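Local coordinates for protein ribulose-1,5-bisphosphate carboxylase/oxygenase large subunit (Rhodopseudomonas palustris, PDB 3QFW) that belongs to the Rubisco-like proteins, relatives of the carbon-fixing enzyme Rubisco, and probably acts as a magnesium-dependent enzyme on a sugar-phosphate-like substrate, at residues Ala156-His167 against Arg195-Asn204; Ser175-Ala183 against Gln215-Ile224. All blocks are in the same frame, centred on the assembly; numbering follows the deposited sequence.

Interaction 1 (Ala156-His167 against Arg195-Asn204); sequences ALGGVDLIKDDH and RGGRTLYAPN
Strands 162-165 and 200-202 run side by side as parallel neighbours in the wall of the TIM-barrel domain, the two strands of a beta-alpha-beta unit whose connecting helix is 177-195. Four backbone bonds join them: Leu200 N to Asp161 O, Ile163 N to Leu200 O (2.7 Å), Ala202 N to Ile163 O, and Asp165 N to Ala202 O. Leu162 and Ala202 share one face of the sheet. With CG anti to the backbone N (chi1 -178°), Leu162 sends CD1 over the neighbouring strand, 3.6 Å from Leu200 CB; the small Ala202 lets the same methyl lie across it. On the other face Ile163 CG2 meets Tyr201 CD1 at 4.1 Å, the two side chains crossing at about a right angle. Tyr201 reaches along the strands to Asp165, its OH donating to OD1 at 2.7 Å on the syn side, though well out of the carboxylate plane, with ring and carboxylate planes 69° apart. Asp165 OD2 takes the Asn204 N-H from above the carboxylate plane (2.9 Å) and also pairs with Arg180, so an acid suits this place: each buried oxygen has a donor. At the opposite end Thr199 OG1 gives a short 2.5 Å bond to Val160 O, while its CG2 packs on Ala156 CB and Ile163 CD1, using both characters of threonine. Arg195 lays one guanidinium face over Gly159 CA, 3.5 Å from CZ; Gly159 has the positive phi of a Schellman motif, where a side chain would strike the preceding carbonyl. Strand 133-138 flanks strand 162-165 on its other edge, helix 177-195 covers the Tyr201 face, and Val250 and Val252 of strand 250-253 meet Leu200, Leu162 and Ala202 on the opposite face.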
loop_
_atom_site.group_PDB
_atom_site.type_symbol
_atom_site.label_atom_id
_atom_site.label_comp_id
_atom_site.label_asym_id
_atom_site.label_seq_id
_atom_site.Cartn_x
_atom_site.Cartn_y
_atom_site.Cartn_z
ATOM N N ALA B 156 15.905 27.329 -7.833
ATOM C CA ALA B 156 17.264 26.900 -8.154
ATOM C C ALA B 156 18.224 28.090 -8.148
ATOM O O ALA B 156 19.381 27.973 -7.738
ATOM C CB ALA B 156 17.285 26.184 -9.503
ATOM N N LEU B 157 17.728 29.243 -8.576
ATOM C CA LEU B 157 18.516 30.471 -8.528
ATOM C C LEU B 157 18.938 30.803 -7.099
ATOM O O LEU B 157 19.989 31.396 -6.884
ATOM C CB LEU B 157 17.746 31.644 -9.149
ATOM C CG LEU B 157 18.041 31.941 -10.625
ATOM C CD1 LEU B 157 17.318 33.205 -11.079
ATOM C CD2 LEU B 157 19.543 32.086 -10.843
ATOM N N GLY B 158 18.119 30.401 -6.130
ATOM C CA GLY B 158 18.384 30.666 -4.727
ATOM C C GLY B 158 19.356 29.709 -4.065
ATOM O O GLY B 158 19.744 29.902 -2.911
ATOM N N GLY B 159 19.764 28.676 -4.792
ATOM C CA GLY B 159 20.759 27.743 -4.284
ATOM C C GLY B 159 20.200 26.509 -3.582
ATOM O O GLY B 159 20.937 25.752 -2.949
ATOM N N VAL B 160 18.895 26.303 -3.691
ATOM C CA VAL B 160 18.255 25.104 -3.141
ATOM C C VAL B 160 18.875 23.854 -3.764
ATOM O O VAL B 160 19.036 23.784 -4.980
ATOM C CB VAL B 160 16.743 25.122 -3.418
ATOM C CG1 VAL B 160 16.064 23.849 -2.891
ATOM C CG2 VAL B 160 16.116 26.355 -2.801
ATOM N N ASP B 161 19.218 22.866 -2.942
ATOM C CA ASP B 161 19.843 21.641 -3.448
ATOM C C ASP B 161 18.925 20.714 -4.269
ATOM O O ASP B 161 19.347 20.162 -5.295
ATOM C CB ASP B 161 20.481 20.858 -2.300
ATOM C CG ASP B 161 21.513 21.670 -1.552
ATOM O OD1 ASP B 161 22.562 21.991 -2.156
ATOM O OD2 ASP B 161 21.280 21.983 -0.361
ATOM N N LEU B 162 17.680 20.528 -3.825
ATOM C CA LEU B 162 16.772 19.624 -4.537
ATOM C C LEU B 162 15.364 20.192 -4.682
ATOM O O LEU B 162 14.759 20.679 -3.726
ATOM C CB LEU B 162 16.746 18.220 -3.903
ATOM C CG LEU B 162 15.883 17.116 -4.550
ATOM C CD1 LEU B 162 15.864 17.220 -6.067
ATOM C CD2 LEU B 162 16.335 15.711 -4.133
ATOM N N ILE B 163 14.880 20.151 -5.915
ATOM C CA ILE B 163 13.539 20.576 -6.248
ATOM C C ILE B 163 12.752 19.332 -6.619
ATOM O O ILE B 163 13.145 18.571 -7.502
ATOM C CB ILE B 163 13.556 21.567 -7.411
ATOM C CG1 ILE B 163 14.381 22.804 -7.010
ATOM C CG2 ILE B 163 12.133 21.935 -7.826
ATOM C CD1 ILE B 163 14.453 23.864 -8.062
ATOM N N LYS B 164 11.659 19.114 -5.903
ATOM C CA LYS B 164 10.831 17.938 -6.122
ATOM C C LYS B 164 9.452 18.373 -6.584
ATOM O O LYS B 164 8.989 19.462 -6.245
ATOM C CB LYS B 164 10.704 17.138 -4.821
ATOM C CG LYS B 164 9.956 17.895 -3.719
ATOM C CD LYS B 164 9.952 17.150 -2.390
ATOM C CE LYS B 164 8.955 16.005 -2.351
ATOM N NZ LYS B 164 7.510 16.417 -2.542
ATOM N N ASP B 165 8.793 17.511 -7.354
ATOM C CA ASP B 165 7.384 17.690 -7.656
ATOM C C ASP B 165 6.577 17.612 -6.370
ATOM O O ASP B 165 6.940 16.907 -5.429
ATOM C CB ASP B 165 6.888 16.581 -8.581
ATOM C CG ASP B 165 7.104 16.889 -10.046
ATOM O OD1 ASP B 165 7.502 18.028 -10.373
ATOM O OD2 ASP B 165 6.861 15.982 -10.874
ATOM N N ASP B 166 5.484 18.354 -6.326
ATOM C CA ASP B 166 4.407 18.011 -5.418
ATOM C C ASP B 166 4.191 16.506 -5.611
ATOM O O ASP B 166 4.280 15.994 -6.731
ATOM C CB ASP B 166 3.154 18.799 -5.795
ATOM C CG ASP B 166 1.971 18.493 -4.900
ATOM O OD1 ASP B 166 1.688 17.309 -4.647
ATOM O OD2 ASP B 166 1.320 19.445 -4.442
ATOM N N HIS B 167 3.960 15.785 -4.522
ATOM C CA HIS B 167 3.761 14.342 -4.630
ATOM C C HIS B 167 2.440 14.063 -5.339
ATOM O O HIS B 167 2.192 12.948 -5.799
ATOM C CB HIS B 167 3.722 13.695 -3.255
ATOM C CG HIS B 167 2.387 13.790 -2.594
ATOM N ND1 HIS B 167 1.441 12.788 -2.683
ATOM C CD2 HIS B 167 1.823 14.780 -1.867
ATOM C CE1 HIS B 167 0.356 13.155 -2.026
ATOM N NE2 HIS B 167 0.563 14.358 -1.518
ATOM N N ARG B 195 24.232 30.500 -12.157
ATOM C CA ARG B 195 24.666 30.689 -10.780
ATOM C C ARG B 195 25.861 29.807 -10.433
ATOM O O ARG B 195 26.429 29.925 -9.350
ATOM C CB ARG B 195 23.504 30.400 -9.822
ATOM C CG ARG B 195 23.793 30.723 -8.360
ATOM C CD ARG B 195 22.827 29.998 -7.417
ATOM N NE ARG B 195 23.534 29.128 -6.480
ATOM C CZ ARG B 195 23.503 27.800 -6.530
ATOM N NH1 ARG B 195 22.777 27.189 -7.460
ATOM N NH2 ARG B 195 24.176 27.083 -5.641
ATOM N N GLY B 196 26.239 28.922 -11.350
ATOM C CA GLY B 196 27.247 27.916 -11.058
ATOM C C GLY B 196 26.724 26.886 -10.066
ATOM O O GLY B 196 27.463 26.401 -9.213
ATOM N N GLY B 197 25.442 26.555 -10.185
ATOM C CA GLY B 197 24.783 25.670 -9.234
ATOM C C GLY B 197 24.742 24.204 -9.622
ATOM O O GLY B 197 25.070 23.831 -10.749
ATOM N N ARG B 198 24.338 23.364 -8.673
ATOM C CA ARG B 198 24.241 21.928 -8.909
ATOM C C ARG B 198 22.904 21.411 -8.346
ATOM O O ARG B 198 22.823 20.316 -7.787
ATOM C CB ARG B 198 25.446 21.184 -8.300
ATOM C CG ARG B 198 26.826 21.630 -8.836
ATOM C CD ARG B 198 27.985 20.728 -8.336
ATOM N NE ARG B 198 27.815 19.344 -8.784
ATOM C CZ ARG B 198 28.791 18.536 -9.196
ATOM N NH1 ARG B 198 30.056 18.944 -9.221
ATOM N NH2 ARG B 198 28.490 17.300 -9.593
ATOM N N THR B 199 21.863 22.230 -8.498
ATOM C CA THR B 199 20.523 21.917 -8.019
ATOM C C THR B 199 19.936 20.724 -8.768
ATOM O O THR B 199 20.021 20.654 -9.997
ATOM C CB THR B 199 19.563 23.109 -8.215
ATOM O OG1 THR B 199 19.903 24.169 -7.317
ATOM C CG2 THR B 199 18.113 22.672 -7.955
ATOM N N LEU B 200 19.333 19.795 -8.026
ATOM C CA LEU B 200 18.690 18.614 -8.621
ATOM C C LEU B 200 17.173 18.763 -8.737
ATOM O O LEU B 200 16.537 19.424 -7.914
ATOM C CB LEU B 200 18.991 17.365 -7.789
ATOM C CG LEU B 200 20.431 16.873 -7.664
ATOM C CD1 LEU B 200 20.552 15.958 -6.460
ATOM C CD2 LEU B 200 20.871 16.149 -8.926
ATOM N N TYR B 201 16.596 18.131 -9.755
ATOM C CA TYR B 201 15.138 18.056 -9.890
ATOM C C TYR B 201 14.624 16.617 -9.805
ATOM O O TYR B 201 15.111 15.728 -10.508
ATOM C CB TYR B 201 14.687 18.718 -11.191
ATOM C CG TYR B 201 13.219 18.547 -11.517
ATOM C CD1 TYR B 201 12.232 18.831 -10.577
ATOM C CD2 TYR B 201 12.817 18.126 -12.780
ATOM C CE1 TYR B 201 10.874 18.669 -10.890
ATOM C CE2 TYR B 201 11.477 17.979 -13.093
ATOM C CZ TYR B 201 10.512 18.255 -12.152
ATOM O OH TYR B 201 9.171 18.104 -12.485
ATOM N N ALA B 202 13.634 16.400 -8.944
ATOM C CA ALA B 202 13.053 15.076 -8.744
ATOM C C ALA B 202 11.564 15.052 -9.134
ATOM O O ALA B 202 10.700 15.367 -8.324
ATOM C CB ALA B 202 13.231 14.643 -7.294
ATOM N N PRO B 203 11.269 14.729 -10.398
ATOM C CA PRO B 203 9.870 14.601 -10.835
ATOM C C PRO B 203 9.206 13.338 -10.280
ATOM O O PRO B 203 9.879 12.331 -10.043
ATOM C CB PRO B 203 9.986 14.513 -12.359
ATOM C CG PRO B 203 11.376 14.026 -12.598
ATOM C CD PRO B 203 12.211 14.636 -11.522
ATOM N N ASN B 204 7.896 13.397 -10.064
ATOM C CA ASN B 204 7.190 12.268 -9.476
ATOM C C ASN B 204 6.750 11.270 -10.531
ATOM O O ASN B 204 5.909 11.589 -11.376
ATOM C CB ASN B 204 5.983 12.734 -8.657
ATOM C CG ASN B 204 5.272 11.579 -7.972
ATOM O OD1 ASN B 204 5.867 10.873 -7.157
ATOM N ND2 ASN B 204 3.993 11.372 -8.308
#

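Interaction 2 (Ser175-Ala183 against Gln215-Ile224); sequences SPFAERAAA and QLGVIRDEGI
Phe177 carries its ring toward helix 209-222 because CG stands anti to the backbone N (chi1 -176°), while Gln215 on the facing helix has CG anti to its carbonyl carbon, which directs the extended chain across the face of that ring. The result is a CH-pi contact: Gln215 CG sits 3.6 Å from the centroid of the Phe177 ring, 22° off the normal, and the amide plane is turned 26° from the ring. Glutamine suits the spot, having methylenes for the ring and an amide whose OE1 accepts the N-H of Ser206. Val218 CB comes to the edge of the Phe177 ring in its plane, 3.8 Å from CE2, and Ile219 reaches the far end, its CD1 closing to 3.3 Å from Phe177 CZ, a tight fit. An alanine in place of Phe177 is likely to open a gap between the helices, taking away the ring that Gln215 lies on and one of the surfaces against the tip of Ile219. One turn on, Ala181 presents only a methyl, which fits between Val218 and Ile224, 4.0 Å from Val218 CG1 and 3.7 Å from Ile224 CD1. The two helical segments run roughly parallel, their axes 9.8 Å apart at closest approach. Ala182 meets the carboxylate end of Glu222, bent back at chi2, at the solvent-facing edge of the interface. Gly223, with positive phi, ends helix 209-222 in a Schellman motif and turns the chain so that Ile224 points back into the interface. The two helices are neighbours in the outer layer of the barrel: helix 145-157 packs against the other side of helix 177-195 through Arg180 and Ala183, while Ile224 and Arg180 rest on Tyr201 of strand 200-202 beneath.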
loop_
_atom_site.group_PDB
_atom_site.type_symbol
_atom_site.label_atom_id
_atom_site.label_comp_id
_atom_site.label_asym_id
_atom_site.label_seq_id
_atom_site.Cartn_x
_atom_site.Cartn_y
_atom_site.Cartn_z
ATOM N N SER B 175 -0.692 19.115 -16.757
ATOM C CA SER B 175 0.754 19.244 -16.905
ATOM C C SER B 175 1.315 17.841 -16.953
ATOM O O SER B 175 1.859 17.345 -15.963
ATOM C CB SER B 175 1.361 20.038 -15.740
ATOM O OG SER B 175 1.172 19.382 -14.493
ATOM N N PRO B 176 1.160 17.186 -18.110
ATOM C CA PRO B 176 1.551 15.791 -18.324
ATOM C C PRO B 176 3.014 15.576 -17.961
ATOM O O PRO B 176 3.807 16.482 -18.149
ATOM C CB PRO B 176 1.349 15.605 -19.830
ATOM C CG PRO B 176 0.279 16.592 -20.186
ATOM C CD PRO B 176 0.549 17.783 -19.314
ATOM N N PHE B 177 3.352 14.384 -17.482
ATOM C CA PHE B 177 4.707 14.100 -17.021
ATOM C C PHE B 177 5.773 14.535 -18.016
ATOM O O PHE B 177 6.741 15.195 -17.635
ATOM C CB PHE B 177 4.907 12.617 -16.686
ATOM C CG PHE B 177 6.266 12.327 -16.118
ATOM C CD1 PHE B 177 6.495 12.431 -14.755
ATOM C CD2 PHE B 177 7.328 12.010 -16.952
ATOM C CE1 PHE B 177 7.768 12.200 -14.224
ATOM C CE2 PHE B 177 8.595 11.777 -16.430
ATOM C CZ PHE B 177 8.812 11.869 -15.064
ATOM N N ALA B 178 5.611 14.152 -19.279
ATOM C CA ALA B 178 6.645 14.450 -20.274
ATOM C C ALA B 178 6.882 15.955 -20.407
ATOM O O ALA B 178 8.012 16.430 -20.282
ATOM C CB ALA B 178 6.295 13.832 -21.618
ATOM N N GLU B 179 5.806 16.700 -20.640
ATOM C CA GLU B 179 5.882 18.150 -20.760
ATOM C C GLU B 179 6.448 18.825 -19.509
ATOM O O GLU B 179 7.260 19.745 -19.609
ATOM C CB GLU B 179 4.504 18.734 -21.087
ATOM C CG GLU B 179 4.064 18.534 -22.531
ATOM C CD GLU B 179 3.437 17.174 -22.789
ATOM O OE1 GLU B 179 3.516 16.287 -21.909
ATOM O OE2 GLU B 179 2.848 16.995 -23.877
ATOM N N ARG B 180 6.020 18.373 -18.332
ATOM C CA ARG B 180 6.491 18.962 -17.070
ATOM C C ARG B 180 7.984 18.728 -16.828
ATOM O O ARG B 180 8.722 19.648 -16.436
ATOM C CB ARG B 180 5.683 18.415 -15.889
ATOM C CG ARG B 180 6.193 18.848 -14.529
ATOM C CD ARG B 180 5.260 18.414 -13.402
ATOM N NE ARG B 180 5.425 17.015 -13.001
ATOM C CZ ARG B 180 4.593 16.035 -13.337
ATOM N NH1 ARG B 180 3.540 16.291 -14.107
ATOM N NH2 ARG B 180 4.811 14.795 -12.914
ATOM N N ALA B 181 8.428 17.495 -17.041
ATOM C CA ALA B 181 9.828 17.156 -16.816
ATOM C C ALA B 181 10.719 17.997 -17.722
ATOM O O ALA B 181 11.784 18.463 -17.313
ATOM C CB ALA B 181 10.062 15.673 -17.053
ATOM N N ALA B 182 10.275 18.205 -18.957
ATOM C CA ALA B 182 11.055 18.987 -19.910
ATOM C C ALA B 182 11.145 20.442 -19.464
ATOM O O ALA B 182 12.235 20.971 -19.250
ATOM C CB ALA B 182 10.465 18.886 -21.303
ATOM N N ALA B 183 9.988 21.076 -19.312
ATOM C CA ALA B 183 9.918 22.478 -18.910
ATOM C C ALA B 183 10.677 22.751 -17.614
ATOM O O ALA B 183 11.391 23.752 -17.505
ATOM C CB ALA B 183 8.454 22.920 -18.781
ATOM N N GLN B 215 8.176 6.898 -17.748
ATOM C CA GLN B 215 8.484 8.185 -17.143
ATOM C C GLN B 215 9.959 8.294 -16.757
ATOM O O GLN B 215 10.550 9.375 -16.834
ATOM C CB GLN B 215 7.554 8.463 -15.962
ATOM C CG GLN B 215 6.149 8.846 -16.425
ATOM C CD GLN B 215 5.085 8.656 -15.365
ATOM O OE1 GLN B 215 5.344 8.769 -14.167
ATOM N NE2 GLN B 215 3.868 8.354 -15.811
ATOM N N LEU B 216 10.548 7.172 -16.355
ATOM C CA LEU B 216 11.982 7.126 -16.078
ATOM C C LEU B 216 12.746 7.355 -17.375
ATOM O O LEU B 216 13.802 7.992 -17.385
ATOM C CB LEU B 216 12.372 5.775 -15.479
ATOM C CG LEU B 216 13.862 5.633 -15.142
ATOM C CD1 LEU B 216 14.238 6.640 -14.083
ATOM C CD2 LEU B 216 14.179 4.223 -14.686
ATOM N N GLY B 217 12.206 6.826 -18.470
ATOM C CA GLY B 217 12.775 7.060 -19.786
ATOM C C GLY B 217 12.897 8.539 -20.104
ATOM O O GLY B 217 13.935 8.996 -20.586
ATOM N N VAL B 218 11.833 9.290 -19.837
ATOM C CA VAL B 218 11.835 10.732 -20.055
ATOM C C VAL B 218 12.886 11.414 -19.176
ATOM O O VAL B 218 13.648 12.257 -19.645
ATOM C CB VAL B 218 10.448 11.350 -19.776
ATOM C CG1 VAL B 218 10.510 12.877 -19.850
ATOM C CG2 VAL B 218 9.399 10.788 -20.744
ATOM N N ILE B 219 12.923 11.036 -17.902
ATOM C CA ILE B 219 13.885 11.598 -16.963
ATOM C C ILE B 219 15.303 11.475 -17.508
ATOM O O ILE B 219 16.039 12.450 -17.582
ATOM C CB ILE B 219 13.802 10.895 -15.594
ATOM C CG1 ILE B 219 12.468 11.225 -14.938
ATOM C CG2 ILE B 219 14.964 11.317 -14.696
ATOM C CD1 ILE B 219 12.066 12.647 -15.178
ATOM N N ARG B 220 15.663 10.260 -17.902
ATOM C CA ARG B 220 16.988 9.991 -18.433
ATOM C C ARG B 220 17.238 10.761 -19.728
ATOM O O ARG B 220 18.321 11.304 -19.933
ATOM C CB ARG B 220 17.183 8.485 -18.640
ATOM C CG ARG B 220 16.862 7.656 -17.396
ATOM C CD ARG B 220 17.389 6.225 -17.490
ATOM N NE ARG B 220 18.834 6.162 -17.274
ATOM C CZ ARG B 220 19.700 5.626 -18.132
ATOM N NH1 ARG B 220 19.265 5.101 -19.270
ATOM N NH2 ARG B 220 21.001 5.619 -17.855
ATOM N N ASP B 221 16.236 10.810 -20.600
ATOM C CA ASP B 221 16.373 11.525 -21.867
ATOM C C ASP B 221 16.536 13.032 -21.672
ATOM O O ASP B 221 17.206 13.701 -22.460
ATOM C CB ASP B 221 15.189 11.228 -22.789
ATOM C CG ASP B 221 15.160 9.788 -23.245
ATOM O OD1 ASP B 221 16.226 9.134 -23.196
ATOM O OD2 ASP B 221 14.073 9.310 -23.651
ATOM N N GLU B 222 15.922 13.560 -20.619
ATOM C CA GLU B 222 15.981 14.986 -20.335
ATOM C C GLU B 222 17.224 15.369 -19.530
ATOM O O GLU B 222 17.481 16.547 -19.303
ATOM C CB GLU B 222 14.715 15.439 -19.607
ATOM C CG GLU B 222 13.456 15.366 -20.458
ATOM C CD GLU B 222 13.529 16.264 -21.678
ATOM O OE1 GLU B 222 14.253 17.285 -21.625
ATOM O OE2 GLU B 222 12.867 15.950 -22.688
ATOM N N GLY B 223 17.988 14.366 -19.106
ATOM C CA GLY B 223 19.203 14.598 -18.344
ATOM C C GLY B 223 18.919 15.038 -16.918
ATOM O O GLY B 223 19.751 15.691 -16.282
ATOM N N ILE B 224 17.736 14.687 -16.420
ATOM C CA ILE B 224 17.340 15.007 -15.050
ATOM C C ILE B 224 18.045 14.075 -14.059
ATOM O O ILE B 224 18.242 12.896 -14.341
ATOM C CB ILE B 224 15.799 14.917 -14.887
ATOM C CG1 ILE B 224 15.117 16.008 -15.723
ATOM C CG2 ILE B 224 15.399 15.057 -13.424
ATOM C CD1 ILE B 224 13.623 15.769 -15.972
#

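Interactions 1 and 2 lie about 14 Å apart, centre to centre, in the same barrel domain, one within the parallel sheet and the other in the helical layer around it. Their segments alternate along the chain: 156-167, then 175-183, 195-204 and 215-224, following the repeated strand-helix order of a TIM barrel. Helix 177-195 connects the two strands of interaction 1 and supplies one side of interaction 2. The layers meet directly where Arg180 NE forms a salt bridge with Asp165 OD2 (2.8 Å), and where Pro203 packs on Ile219 and Tyr201 on Ile224. Strand pairing and helix packing thus form one continuous section of the barrel wall.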